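Local structure of oligopeptide-binding protein oppA (Lactococcus lactis, 3DRF) at residues L304-Y312 with D322-R333; E408-V417 with G437-M448. The protein captures oligopeptides in a voluminous cavity that closes like a Venus flytrap, as the binding component of the OppABCDF ABC transporter that imports them. All blocks are in the same frame, centred on the assembly; numbering follows the deposited sequence. Where two conformers were deposited one is given.

Contact 1: L304-Y312 with D322-R333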
loop_
_atom_site.group_PDB
_atom_site.type_symbol
_atom_site.label_atom_id
_atom_site.label_comp_id
_atom_site.label_asym_id
_atom_site.label_seq_id
_atom_site.Cartn_x
_atom_site.Cartn_y
_atom_site.Cartn_z
ATOM N N LEU A 304 -5.085 7.170 7.349
ATOM C CA LEU A 304 -5.116 6.991 8.792
ATOM C C LEU A 304 -4.014 7.777 9.449
ATOM O O LEU A 304 -3.022 8.053 8.896
ATOM C CB LEU A 304 -5.056 5.487 9.188
ATOM C CG LEU A 304 -3.690 4.833 8.987
ATOM C CD1 LEU A 304 -3.768 3.457 9.670
ATOM C CD2 LEU A 304 -3.310 4.668 7.464
ATOM N N MET A 305 -4.315 8.166 10.666
ATOM C CA MET A 305 -3.358 8.840 11.494
ATOM C C MET A 305 -2.664 7.815 12.433
ATOM O O MET A 305 -3.282 7.048 13.115
ATOM C CB MET A 305 -4.126 9.896 12.329
ATOM C CG MET A 305 -3.207 10.745 13.254
ATOM S SD MET A 305 -4.044 12.254 13.899
ATOM C CE MET A 305 -5.370 11.496 14.902
ATOM N N TYR A 306 -1.343 7.844 12.440
ATOM C CA TYR A 306 -0.497 6.961 13.245
ATOM C C TYR A 306 0.074 7.674 14.453
ATOM O O TYR A 306 0.460 8.822 14.358
ATOM C CB TYR A 306 0.739 6.529 12.421
ATOM C CG TYR A 306 0.457 5.454 11.373
ATOM C CD1 TYR A 306 0.618 4.076 11.666
ATOM C CD2 TYR A 306 0.025 5.781 10.111
ATOM C CE1 TYR A 306 0.387 3.079 10.726
ATOM C CE2 TYR A 306 -0.199 4.782 9.156
ATOM C CZ TYR A 306 -0.016 3.458 9.478
ATOM O OH TYR A 306 -0.289 2.514 8.508
ATOM N N TYR A 307 0.200 6.925 15.543
ATOM C CA TYR A 307 0.948 7.363 16.745
ATOM C C TYR A 307 2.230 6.517 16.874
ATOM O O TYR A 307 2.185 5.317 16.740
ATOM C CB TYR A 307 0.069 7.182 17.968
ATOM C CG TYR A 307 -1.212 8.023 17.964
ATOM C CD1 TYR A 307 -1.197 9.401 17.693
ATOM C CD2 TYR A 307 -2.435 7.410 18.221
ATOM C CE1 TYR A 307 -2.362 10.150 17.720
ATOM C CE2 TYR A 307 -3.623 8.147 18.270
ATOM C CZ TYR A 307 -3.553 9.515 18.012
ATOM O OH TYR A 307 -4.687 10.266 18.075
ATOM N N ASN A 308 3.320 7.167 17.248
ATOM C CA ASN A 308 4.602 6.480 17.373
ATOM C C ASN A 308 4.721 5.942 18.798
ATOM O O ASN A 308 4.873 6.682 19.741
ATOM C CB ASN A 308 5.732 7.471 17.046
ATOM C CG ASN A 308 7.079 6.785 16.899
ATOM O OD1 ASN A 308 7.186 5.611 16.840
ATOM N ND2 ASN A 308 8.116 7.587 16.827
ATOM N N LEU A 309 4.672 4.614 18.917
ATOM C CA LEU A 309 4.575 3.944 20.220
ATOM C C LEU A 309 5.683 2.942 20.504
ATOM O O LEU A 309 5.653 2.294 21.473
ATOM C CB LEU A 309 3.224 3.204 20.296
ATOM C CG LEU A 309 1.998 4.131 20.142
ATOM C CD1 LEU A 309 0.726 3.229 20.091
ATOM C CD2 LEU A 309 1.833 5.178 21.265
ATOM N N GLY A 310 6.640 2.821 19.612
ATOM C CA GLY A 310 7.704 1.853 19.825
ATOM C C GLY A 310 8.802 1.904 18.776
ATOM O O GLY A 310 9.055 2.894 18.189
ATOM N N HIS A 311 9.468 0.765 18.620
ATOM C CA HIS A 311 10.534 0.575 17.628
ATOM C C HIS A 311 10.403 -0.820 16.969
ATOM O O HIS A 311 9.680 -1.658 17.458
ATOM C CB HIS A 311 11.924 0.810 18.286
ATOM C CG HIS A 311 12.423 -0.351 19.086
ATOM N ND1 HIS A 311 12.112 -0.536 20.420
ATOM C CD2 HIS A 311 13.299 -1.323 18.763
ATOM C CE1 HIS A 311 12.735 -1.614 20.848
ATOM N NE2 HIS A 311 13.463 -2.102 19.870
ATOM N N TYR A 312 11.142 -1.030 15.877
ATOM C CA TYR A 312 11.213 -2.333 15.183
ATOM C C TYR A 312 12.577 -2.970 15.433
ATOM O O TYR A 312 13.597 -2.367 15.188
ATOM C CB TYR A 312 10.956 -2.134 13.695
ATOM C CG TYR A 312 10.807 -3.463 12.988
ATOM C CD1 TYR A 312 9.612 -4.169 13.047
ATOM C CD2 TYR A 312 11.854 -4.027 12.328
ATOM C CE1 TYR A 312 9.468 -5.394 12.408
ATOM C CE2 TYR A 312 11.726 -5.270 11.665
ATOM C CZ TYR A 312 10.536 -5.957 11.740
ATOM O OH TYR A 312 10.446 -7.167 11.083
ATOM N N ASP A 322 7.550 0.060 23.172
ATOM C CA ASP A 322 8.295 0.500 24.378
ATOM C C ASP A 322 8.648 1.993 24.371
ATOM O O ASP A 322 9.463 2.416 25.147
ATOM C CB ASP A 322 9.557 -0.376 24.572
ATOM C CG ASP A 322 10.592 -0.217 23.488
ATOM O OD1 ASP A 322 10.382 0.406 22.495
ATOM O OD2 ASP A 322 11.636 -0.835 23.659
ATOM N N ARG A 323 8.056 2.772 23.497
ATOM C CA ARG A 323 8.405 4.194 23.452
ATOM C C ARG A 323 7.756 4.946 24.601
ATOM O O ARG A 323 6.616 4.828 24.844
ATOM C CB ARG A 323 7.966 4.794 22.107
ATOM C CG ARG A 323 8.434 6.269 21.876
ATOM C CD ARG A 323 8.290 6.726 20.433
ATOM N NE ARG A 323 8.708 8.112 20.283
ATOM C CZ ARG A 323 7.901 9.153 20.287
ATOM N NH1 ARG A 323 6.592 8.999 20.409
ATOM N NH2 ARG A 323 8.423 10.379 20.204
ATOM N N LYS A 324 8.556 5.800 25.246
ATOM C CA LYS A 324 8.057 6.632 26.344
ATOM C C LYS A 324 7.466 7.899 25.754
ATOM O O LYS A 324 8.129 8.612 25.112
ATOM C CB LYS A 324 9.175 6.953 27.346
ATOM C CG LYS A 324 9.578 5.726 28.070
ATOM C CD LYS A 324 10.585 5.957 29.175
ATOM C CE LYS A 324 11.118 4.611 29.615
ATOM N NZ LYS A 324 11.908 4.101 28.519
ATOM N N THR A 325 6.173 8.104 25.948
ATOM C CA THR A 325 5.473 9.233 25.333
ATOM C C THR A 325 4.080 9.431 26.001
ATOM O O THR A 325 3.502 8.487 26.397
ATOM C CB THR A 325 5.284 8.993 23.786
ATOM O OG1 THR A 325 4.409 9.966 23.234
ATOM C CG2 THR A 325 4.722 7.585 23.416
ATOM N N PRO A 326 3.555 10.659 26.028
ATOM C CA PRO A 326 2.172 10.844 26.477
ATOM C C PRO A 326 1.159 9.970 25.703
ATOM O O PRO A 326 0.122 9.641 26.188
ATOM C CB PRO A 326 1.936 12.345 26.232
ATOM C CG PRO A 326 3.328 12.965 26.458
ATOM C CD PRO A 326 4.193 11.960 25.724
ATOM N N LEU A 327 1.529 9.622 24.466
ATOM C CA LEU A 327 0.683 8.751 23.635
ATOM C C LEU A 327 0.543 7.327 24.131
ATOM O O LEU A 327 -0.237 6.617 23.618
ATOM C CB LEU A 327 1.153 8.765 22.172
ATOM C CG LEU A 327 0.895 10.142 21.499
ATOM C CD1 LEU A 327 1.729 10.233 20.170
ATOM C CD2 LEU A 327 -0.549 10.436 21.263
ATOM N N GLN A 328 1.314 6.950 25.155
ATOM C CA GLN A 328 1.092 5.701 25.880
ATOM C C GLN A 328 -0.262 5.728 26.582
ATOM O O GLN A 328 -0.734 4.722 26.901
ATOM C CB GLN A 328 2.178 5.508 26.960
ATOM C CG GLN A 328 3.595 5.217 26.473
ATOM C CD GLN A 328 4.626 5.263 27.635
ATOM O OE1 GLN A 328 5.079 6.292 28.063
ATOM N NE2 GLN A 328 4.995 4.091 28.107
ATOM N N ASP A 329 -0.788 6.907 26.872
ATOM C CA ASP A 329 -2.098 7.055 27.582
ATOM C C ASP A 329 -3.220 6.893 26.538
ATOM O O ASP A 329 -3.379 7.722 25.676
ATOM C CB ASP A 329 -2.220 8.439 28.277
ATOM C CG ASP A 329 -1.326 8.603 29.552
ATOM O OD1 ASP A 329 -1.099 7.617 30.216
ATOM O OD2 ASP A 329 -0.997 9.717 29.902
ATOM N N GLN A 330 -3.979 5.814 26.666
ATOM C CA GLN A 330 -5.139 5.579 25.812
ATOM C C GLN A 330 -6.090 6.786 25.686
ATOM O O GLN A 330 -6.534 7.084 24.658
ATOM C CB GLN A 330 -5.905 4.341 26.291
ATOM C CG GLN A 330 -6.986 3.874 25.371
ATOM C CD GLN A 330 -7.445 2.477 25.773
ATOM O OE1 GLN A 330 -7.232 2.065 26.899
ATOM N NE2 GLN A 330 -8.131 1.848 24.961
ATOM N N ASN A 331 -6.369 7.470 26.779
ATOM C CA ASN A 331 -7.238 8.674 26.727
ATOM C C ASN A 331 -6.688 9.763 25.824
ATOM O O ASN A 331 -7.416 10.443 25.215
ATOM C CB ASN A 331 -7.454 9.232 28.150
ATOM C CG ASN A 331 -8.520 8.459 28.921
ATOM O OD1 ASN A 331 -8.652 7.311 28.750
ATOM N ND2 ASN A 331 -9.268 9.138 29.763
ATOM N N VAL A 332 -5.360 9.938 25.856
ATOM C CA VAL A 332 -4.704 10.915 24.958
ATOM C C VAL A 332 -4.884 10.575 23.457
ATOM O O VAL A 332 -5.216 11.370 22.688
ATOM C CB VAL A 332 -3.211 11.062 25.335
ATOM C CG1 VAL A 332 -2.492 12.053 24.390
ATOM C CG2 VAL A 332 -3.108 11.616 26.797
ATOM N N ARG A 333 -4.624 9.320 23.145
ATOM C CA ARG A 333 -4.796 8.817 21.745
ATOM C C ARG A 333 -6.220 9.043 21.241
ATOM O O ARG A 333 -6.430 9.502 20.195
ATOM C CB ARG A 333 -4.452 7.288 21.642
ATOM C CG ARG A 333 -2.936 7.046 21.968
ATOM C CD ARG A 333 -2.453 5.618 21.579
ATOM N NE ARG A 333 -3.302 4.541 22.151
ATOM C CZ ARG A 333 -3.067 3.934 23.310
ATOM N NH1 ARG A 333 -2.064 4.307 24.084
ATOM N NH2 ARG A 333 -3.859 2.959 23.743
HETATM O O HOH W 1 4.539 3.047 24.102
#

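Contact 2: E408-V417 with G437-M448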
loop_
_atom_site.group_PDB
_atom_site.type_symbol
_atom_site.label_atom_id
_atom_site.label_comp_id
_atom_site.label_asym_id
_atom_site.label_seq_id
_atom_site.Cartn_x
_atom_site.Cartn_y
_atom_site.Cartn_z
ATOM N N GLU A 408 4.606 18.882 29.877
ATOM C CA GLU A 408 3.670 19.578 28.983
ATOM C C GLU A 408 3.250 18.640 27.868
ATOM O O GLU A 408 4.065 17.877 27.340
ATOM C CB GLU A 408 4.271 20.858 28.376
ATOM C CG GLU A 408 3.308 21.579 27.415
ATOM C CD GLU A 408 3.761 22.977 27.018
ATOM O OE1 GLU A 408 4.640 23.101 26.135
ATOM O OE2 GLU A 408 3.212 23.958 27.565
ATOM N N LEU A 409 1.972 18.696 27.518
ATOM C CA LEU A 409 1.413 17.840 26.470
ATOM C C LEU A 409 1.742 18.446 25.098
ATOM O O LEU A 409 0.911 19.126 24.491
ATOM C CB LEU A 409 -0.089 17.641 26.699
ATOM C CG LEU A 409 -0.830 16.628 25.838
ATOM C CD1 LEU A 409 -0.100 15.301 25.782
ATOM C CD2 LEU A 409 -2.242 16.422 26.376
ATOM N N SER A 410 2.976 18.213 24.656
ATOM C CA SER A 410 3.499 18.747 23.403
ATOM C C SER A 410 3.939 17.574 22.538
ATOM O O SER A 410 4.525 16.618 23.044
ATOM C CB SER A 410 4.680 19.684 23.665
ATOM O OG SER A 410 4.310 20.720 24.563
ATOM N N LEU A 411 3.604 17.642 21.262
ATOM C CA LEU A 411 3.875 16.546 20.299
ATOM C C LEU A 411 4.325 17.104 18.953
ATOM O O LEU A 411 3.958 18.158 18.548
ATOM C CB LEU A 411 2.614 15.664 20.089
ATOM C CG LEU A 411 2.036 15.085 21.407
ATOM C CD1 LEU A 411 0.631 14.476 21.180
ATOM C CD2 LEU A 411 2.935 14.031 21.955
ATOM N N VAL A 412 5.086 16.270 18.271
ATOM C CA VAL A 412 5.559 16.574 16.923
ATOM C C VAL A 412 4.715 15.833 15.886
ATOM O O VAL A 412 4.601 14.645 15.929
ATOM C CB VAL A 412 7.058 16.155 16.771
ATOM C CG1 VAL A 412 7.487 16.282 15.306
ATOM C CG2 VAL A 412 7.980 16.979 17.715
ATOM N N TYR A 413 4.222 16.593 14.932
ATOM C CA TYR A 413 3.367 16.078 13.850
ATOM C C TYR A 413 4.152 16.086 12.544
ATOM O O TYR A 413 4.414 17.128 11.978
ATOM C CB TYR A 413 2.186 17.002 13.704
ATOM C CG TYR A 413 1.110 16.705 12.612
ATOM C CD1 TYR A 413 0.930 15.433 12.033
ATOM C CD2 TYR A 413 0.242 17.722 12.195
ATOM C CE1 TYR A 413 -0.069 15.230 11.080
ATOM C CE2 TYR A 413 -0.721 17.518 11.294
ATOM C CZ TYR A 413 -0.867 16.258 10.729
ATOM O OH TYR A 413 -1.838 16.008 9.809
ATOM N N ALA A 414 4.524 14.897 12.101
ATOM C CA ALA A 414 5.211 14.723 10.801
ATOM C C ALA A 414 4.178 14.722 9.625
ATOM O O ALA A 414 3.917 13.719 9.014
ATOM C CB ALA A 414 6.058 13.414 10.789
ATOM N N ALA A 415 3.551 15.854 9.389
ATOM C CA ALA A 415 2.622 16.023 8.291
ATOM C C ALA A 415 3.412 16.023 6.976
ATOM O O ALA A 415 4.541 16.448 6.891
ATOM C CB ALA A 415 1.825 17.326 8.471
ATOM N N ARG A 416 2.740 15.503 5.962
ATOM C CA ARG A 416 3.329 15.308 4.639
ATOM C C ARG A 416 2.947 16.399 3.623
ATOM O O ARG A 416 1.923 16.998 3.705
ATOM C CB ARG A 416 2.891 13.940 4.091
ATOM C CG ARG A 416 3.201 12.754 5.039
ATOM C CD ARG A 416 3.056 11.415 4.332
ATOM N NE ARG A 416 1.711 11.209 3.892
ATOM C CZ ARG A 416 1.316 10.125 3.273
ATOM N NH1 ARG A 416 2.162 9.190 2.993
ATOM N NH2 ARG A 416 0.097 10.038 2.859
ATOM N N VAL A 417 3.836 16.588 2.655
ATOM C CA VAL A 417 3.575 17.429 1.508
ATOM C C VAL A 417 2.341 16.831 0.829
ATOM O O VAL A 417 2.172 15.658 0.800
ATOM C CB VAL A 417 4.822 17.379 0.552
ATOM C CG1 VAL A 417 4.512 17.963 -0.880
ATOM C CG2 VAL A 417 5.961 18.180 1.201
ATOM N N GLY A 437 -6.057 21.633 24.345
ATOM C CA GLY A 437 -4.884 21.838 25.180
ATOM C C GLY A 437 -3.676 20.956 24.867
ATOM O O GLY A 437 -2.860 20.727 25.676
ATOM N N VAL A 438 -3.597 20.572 23.608
ATOM C CA VAL A 438 -2.456 19.801 23.098
ATOM C C VAL A 438 -1.658 20.691 22.144
ATOM O O VAL A 438 -2.179 21.209 21.193
ATOM C CB VAL A 438 -2.948 18.534 22.369
ATOM C CG1 VAL A 438 -1.716 17.725 21.831
ATOM C CG2 VAL A 438 -3.788 17.689 23.353
ATOM N N LYS A 439 -0.389 20.856 22.441
ATOM C CA LYS A 439 0.513 21.639 21.623
ATOM C C LYS A 439 1.191 20.739 20.580
ATOM O O LYS A 439 1.897 19.850 20.885
ATOM C CB LYS A 439 1.598 22.334 22.455
ATOM C CG LYS A 439 2.417 23.320 21.615
ATOM C CD LYS A 439 3.692 23.730 22.331
ATOM C CE LYS A 439 3.371 24.721 23.326
ATOM N NZ LYS A 439 4.593 25.296 24.013
ATOM N N VAL A 440 0.899 21.014 19.329
ATOM C CA VAL A 440 1.402 20.189 18.221
ATOM C C VAL A 440 2.179 21.095 17.242
ATOM O O VAL A 440 1.709 22.124 16.866
ATOM C CB VAL A 440 0.209 19.480 17.509
ATOM C CG1 VAL A 440 0.717 18.667 16.288
ATOM C CG2 VAL A 440 -0.507 18.568 18.447
ATOM N N SER A 441 3.364 20.673 16.870
ATOM C CA SER A 441 4.170 21.425 15.921
ATOM C C SER A 441 4.694 20.515 14.822
ATOM O O SER A 441 4.959 19.331 15.040
ATOM C CB SER A 441 5.318 22.144 16.623
ATOM O OG SER A 441 6.196 21.236 17.237
ATOM N N LEU A 442 4.837 21.092 13.610
ATOM C CA LEU A 442 5.303 20.353 12.443
ATOM C C LEU A 442 6.737 19.871 12.631
ATOM O O LEU A 442 7.576 20.586 13.179
ATOM C CB LEU A 442 5.199 21.219 11.185
ATOM C CG LEU A 442 3.787 21.598 10.737
ATOM C CD1 LEU A 442 3.834 22.471 9.492
ATOM C CD2 LEU A 442 2.949 20.352 10.490
ATOM N N TYR A 443 7.045 18.708 12.090
ATOM C CA TYR A 443 8.419 18.189 12.057
ATOM C C TYR A 443 9.317 19.152 11.263
ATOM O O TYR A 443 9.095 19.433 10.134
ATOM C CB TYR A 443 8.425 16.810 11.386
ATOM C CG TYR A 443 9.762 16.087 11.463
ATOM C CD1 TYR A 443 9.952 15.087 12.404
ATOM C CD2 TYR A 443 10.804 16.407 10.599
ATOM C CE1 TYR A 443 11.146 14.415 12.503
ATOM C CE2 TYR A 443 11.992 15.740 10.691
ATOM C CZ TYR A 443 12.154 14.750 11.633
ATOM O OH TYR A 443 13.376 14.130 11.703
ATOM N N ASN A 444 10.298 19.682 11.975
ATOM C CA ASN A 444 11.242 20.688 11.419
ATOM C C ASN A 444 10.536 21.930 10.860
ATOM O O ASN A 444 11.053 22.603 10.008
ATOM C CB ASN A 444 12.210 20.065 10.403
ATOM C CG ASN A 444 13.257 19.162 11.097
ATOM O OD1 ASN A 444 13.328 19.071 12.284
ATOM N ND2 ASN A 444 14.088 18.535 10.308
ATOM N N GLY A 445 9.349 22.207 11.369
ATOM C CA GLY A 445 8.610 23.426 11.026
ATOM C C GLY A 445 8.059 23.462 9.618
ATOM O O GLY A 445 7.742 24.494 9.132
ATOM N N LYS A 446 7.973 22.302 8.958
ATOM C CA LYS A 446 7.482 22.240 7.587
ATOM C C LYS A 446 6.856 20.877 7.290
ATOM O O LYS A 446 6.972 19.983 8.034
ATOM C CB LYS A 446 8.688 22.423 6.649
ATOM C CG LYS A 446 9.730 21.395 6.816
ATOM C CD LYS A 446 10.797 21.687 5.750
ATOM C CE LYS A 446 11.499 20.512 5.418
ATOM N NZ LYS A 446 10.789 19.454 4.748
ATOM N N LEU A 447 6.248 20.779 6.132
ATOM C CA LEU A 447 5.712 19.505 5.629
ATOM C C LEU A 447 6.821 18.634 5.078
ATOM O O LEU A 447 7.744 19.090 4.524
ATOM C CB LEU A 447 4.663 19.799 4.554
ATOM C CG LEU A 447 3.439 20.620 4.986
ATOM C CD1 LEU A 447 2.489 20.745 3.731
ATOM C CD2 LEU A 447 2.746 19.971 6.164
ATOM N N MET A 448 6.673 17.334 5.217
ATOM C CA MET A 448 7.739 16.393 4.874
ATOM C C MET A 448 7.551 15.828 3.465
ATOM O O MET A 448 6.504 15.364 3.124
ATOM C CB MET A 448 7.734 15.243 5.909
ATOM C CG MET A 448 8.989 14.336 5.791
ATOM S SD MET A 448 9.120 13.118 7.113
ATOM C CE MET A 448 9.586 14.186 8.487
HETATM O O HOH W 2 4.870 20.675 19.956
HETATM O O HOH W 3 6.132 17.544 8.981
#

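Contact 1: L304-Y312 with D322-R333
One face of the Tyr307 ring carries the CD2 methyl of Leu327, a CH-pi contact in which CD2 lies 4.1 Å from the centroid of that ring. The CB-to-CD part of Arg333 comes at the same ring obliquely, with CB 3.6 Å from Tyr307 CE2, and the phenol OH gives a weak hydrogen bond to Arg333 O. The amide of Asn308 lies flat on one face of the Arg323 guanidinium, planes 5° apart, with Asn308 ND2 3.5 Å from Arg323 NE. Arg323 runs extended from CG to NE, its CG anti to the backbone N (chi1 -173°), and this straight reach lays the guanidinium alongside the Asn308 amide. There NH1 bonds Asn308 O at 3.0 Å, tilted from the carbonyl plane. Asp467 and Asn464 take other N-H groups of this guanidinium, while Asn308 ND2 goes to Trp466 O and Ala463 O, so the rotation of both stacked groups is fixed. At the His311 ring it is the edge that is used: ND1 gives Asp322 OD1 a 2.9 Å bond in the ring plane, reaching the oxygen on its syn side. Between these groups the backbones close up. Arg323 N bonds Leu309 O from above the carbonyl plane, and a water donates to both Leu309 O and Arg323 O. Leu309 CD2 rests against Leu327 CB at 3.8 Å. Arg333 NH1 bonds back to Leu327 O, nearly straight at 169°, bracing the 3-10 turn that Thr325 opens with an ST turn, while its NH2 goes on to Lys533 O. The contact thus lays the end of strand 292-307 and the loop after it against the lead-in to helix 330-339; Ile336 of that helix also packs on Tyr307 and Leu327, and strands 468-474 and 536-549 flank strand 292-307.

Contact 2: E408-V417 with G437-M448
Val440 CG1 pushes into the angle between the strand and the ring of Tyr413, stopping 3.4 Å from Tyr413 CB, a tight fit. Tyr413 has CG anti to its backbone nitrogen (chi1 179°), and the ring runs forward along its own chain, with the methyl of Ala415 over the ring centre. Leu442 lies alongside Tyr413, pointing the same way, and its CD2 fills the notch between that ring and Ala415 CB, 3.8 Å from the latter. Leu447 CD2 reaches the same alanine methyl at 3.6 Å, making it a small bump seated among the Tyr413 ring and two leucines. At the start of the pair, Val438 works as a forked knob: CG2 meets Leu409 CD2 at 3.6 Å, and CG1 touches Leu411 CD1. The other face of the sheet is more polar. Lys439, bent at chi3 (-79°), arches over Ser410 to bring NZ within 3.1 Å of Glu408 OE1, a salt bridge on the syn side of that oxygen; Glu408 has two conformers, so it may not be permanent. Further on, Val412 CG1 packs beside Tyr443, whose ring has Met448 CE over one face; Tyr443 OH goes on to Asp465. Beneath the side chains, five backbone bonds link Leu409, Leu411 and Tyr413 with Lys439, Ser441 and Tyr443; past the turn at 442-446, Met448 N to Ala415 O and Val417 N to Met448 O resume the pairing. Arg416, in the single bridge with Met448, makes a weak hydrogen bond to the backbone of the bound peptide and a cation-pi contact with Trp453. Two parallel neighbouring strands joined through helix 422-435, with Trp433 of that helix against Val440 and Tyr413, make this a classic beta-alpha-beta unit, within a lobe of the periplasmic-binding-protein fold.

How the contacts relate
Both contacts reach the same mixed sheet, but they use it differently. Contact 1 is the more buried: a strand end and loop are held to an irregular lead-in by a mixture of side-chain bonds, one main-chain bond and a stacked amide-guanidinium pair. Contact 2 is partly buried, and regular main-chain pairing between parallel strands does most of the polar work, with apolar packing on the side of helix 422-435 and a perhaps impermanent salt bridge on the other. The two meet where Leu409 CD1 packs 3.6 Å from Pro326 CB and Leu411 CD1 approaches Leu327 CD2. Asp467 serves both, pairing with Arg323 and with the backbone of Val412.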